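Local coordinates for PH1570-like domain-containing protein (Pyrococcus horikoshii, PDB 2HQ4), which is of unknown function, a small archaeal protein that gives its name to the PH1570 family, at residues Glu49-Leu52 and Pro53-Arg57. Numbering follows the deposited sequence.
Sequences ELYL and PEYGR
Leu52 meets Arg57 where the chain leaves its helix and turns aside. CD1 of Leu52 packs 3.4 Å from CB of Arg57 and lies over one face of the guanidinium. The other methyl, CD2, reaches NH2 of Arg57 at 3.3 Å. The Leu52 side chain runs this way because CG is anti to the backbone N (chi1 179°). With alanine in place of Leu52, both methyls are gone, and Arg57 would probably lose its apolar neighbour and be freer to turn.

On another side of the helix, the Glu54 chain runs alongside the Tyr51 ring, both heading off the helix in one direction. The carboxylate plane is turned 64° from the ring, with OE2 of Glu54 3.3 Å from CD1 of Tyr51. One water joins Glu54 to the turn before: it donates to Leu50 O and to Glu54 OE2, and weakly accepts from Glu54 N. OE2 also forms a salt bridge with Lys27. The Tyr51 hydroxyl bonds Asp25, and its ring meets Phe28 edge-to-face. Tyr55 brings CD2 to 4.0 Å from CB of Tyr51, and its hydroxyl bonds Glu13.

Backbone bonds of the last turn set the positions from which these side chains leave. Tyr55 N bonds Tyr51 O at 3.0 Å, and Gly56 N bonds Leu52 O at 2.9 Å. Pro53 has no N-H to give to Glu49 O; its CD lies 3.4 Å from that oxygen instead. Glu54 N makes two weak bonds, to the water and to Tyr51 O, and the helix kinks here. Gly56 then takes positive phi (71°), which ends the helical path. This is a proline-kinked C-terminal turn of helix 40-55, closed by a glycine and joined by its tyrosines to strand 10-13 and helix 61-70.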
loop_
_atom_site.group_PDB
_atom_site.type_symbol
_atom_site.label_atom_id
_atom_site.label_comp_id
_atom_site.label_asym_id
_atom_site.label_seq_id
_atom_site.Cartn_x
_atom_site.Cartn_y
_atom_site.Cartn_z
ATOM N N GLU A 49 -1.630 -2.234 12.348
ATOM C CA GLU A 49 -1.014 -3.539 12.495
ATOM C C GLU A 49 0.439 -3.426 12.990
ATOM O O GLU A 49 0.850 -4.231 13.824
ATOM C CB GLU A 49 -1.105 -4.338 11.187
ATOM C CG GLU A 49 -0.361 -5.671 11.245
ATOM C CD GLU A 49 -0.591 -6.541 10.031
ATOM O OE1 GLU A 49 -1.582 -6.311 9.296
ATOM O OE2 GLU A 49 0.213 -7.487 9.819
ATOM N N LEU A 50 1.187 -2.426 12.511
ATOM C CA LEU A 50 2.569 -2.217 12.926
ATOM C C LEU A 50 2.722 -1.901 14.441
ATOM O O LEU A 50 3.680 -2.362 15.081
ATOM C CB LEU A 50 3.246 -1.125 12.101
ATOM C CG LEU A 50 3.751 -1.428 10.679
ATOM C CD1 LEU A 50 4.380 -0.155 10.074
ATOM C CD2 LEU A 50 4.821 -2.597 10.709
ATOM N N TYR A 51 1.764 -1.143 14.986
ATOM C CA TYR A 51 1.849 -0.606 16.350
ATOM C C TYR A 51 0.943 -1.324 17.348
ATOM O O TYR A 51 1.079 -1.134 18.564
ATOM C CB TYR A 51 1.640 0.941 16.346
ATOM C CG TYR A 51 2.898 1.602 15.859
ATOM C CD1 TYR A 51 3.965 1.825 16.742
ATOM C CD2 TYR A 51 3.107 1.847 14.491
ATOM C CE1 TYR A 51 5.179 2.375 16.296
ATOM C CE2 TYR A 51 4.331 2.395 14.014
ATOM C CZ TYR A 51 5.351 2.661 14.934
ATOM O OH TYR A 51 6.539 3.194 14.506
ATOM N N LEU A 52 0.074 -2.192 16.838
ATOM C CA LEU A 52 -0.769 -3.061 17.657
ATOM C C LEU A 52 0.009 -3.779 18.762
ATOM O O LEU A 52 -0.452 -3.784 19.913
ATOM C CB LEU A 52 -1.534 -4.063 16.784
ATOM C CG LEU A 52 -2.456 -5.092 17.401
ATOM C CD1 LEU A 52 -3.476 -4.390 18.304
ATOM C CD2 LEU A 52 -3.159 -5.819 16.263
ATOM N N PRO A 53 1.169 -4.384 18.433
ATOM C CA PRO A 53 1.945 -5.036 19.493
ATOM C C PRO A 53 2.373 -4.127 20.653
ATOM O O PRO A 53 2.412 -4.595 21.780
ATOM C CB PRO A 53 3.185 -5.561 18.746
ATOM C CG PRO A 53 2.706 -5.792 17.317
ATOM C CD PRO A 53 1.815 -4.570 17.114
ATOM N N GLU A 54 2.718 -2.864 20.400
ATOM C CA GLU A 54 3.073 -1.936 21.480
ATOM C C GLU A 54 1.855 -1.362 22.201
ATOM O O GLU A 54 1.941 -1.086 23.391
ATOM C CB GLU A 54 3.875 -0.733 20.988
ATOM C CG GLU A 54 5.240 -0.987 20.501
ATOM C CD GLU A 54 5.745 0.176 19.628
ATOM O OE1 GLU A 54 5.779 1.350 20.116
ATOM O OE2 GLU A 54 6.108 -0.082 18.468
ATOM N N TYR A 55 0.738 -1.158 21.506
ATOM C CA TYR A 55 -0.424 -0.452 22.097
ATOM C C TYR A 55 -1.596 -1.302 22.607
ATOM O O TYR A 55 -2.438 -0.812 23.390
ATOM C CB TYR A 55 -0.984 0.559 21.090
ATOM C CG TYR A 55 -0.164 1.838 20.992
ATOM C CD1 TYR A 55 -0.491 2.970 21.749
ATOM C CD2 TYR A 55 0.943 1.894 20.170
ATOM C CE1 TYR A 55 0.299 4.127 21.681
ATOM C CE2 TYR A 55 1.695 3.035 20.048
ATOM C CZ TYR A 55 1.377 4.148 20.804
ATOM O OH TYR A 55 2.157 5.260 20.672
ATOM N N GLY A 56 -1.712 -2.539 22.149
ATOM C CA GLY A 56 -2.984 -3.264 22.295
ATOM C C GLY A 56 -4.052 -2.688 21.360
ATOM O O GLY A 56 -3.815 -1.678 20.668
ATOM N N ARG A 57 -5.239 -3.296 21.340
ATOM C CA ARG A 57 -6.171 -2.966 20.250
ATOM C C ARG A 57 -7.238 -1.890 20.503
ATOM O O ARG A 57 -7.974 -1.472 19.560
ATOM C CB ARG A 57 -6.654 -4.203 19.480
ATOM C CG ARG A 57 -7.718 -5.060 20.053
ATOM C CD ARG A 57 -8.253 -5.885 18.884
ATOM N NE ARG A 57 -7.189 -6.612 18.166
ATOM C CZ ARG A 57 -7.068 -6.667 16.835
ATOM N NH1 ARG A 57 -7.922 -6.016 16.055
ATOM N NH2 ARG A 57 -6.087 -7.368 16.273
HETATM O O HOH W 1 4.442 -2.323 17.785
#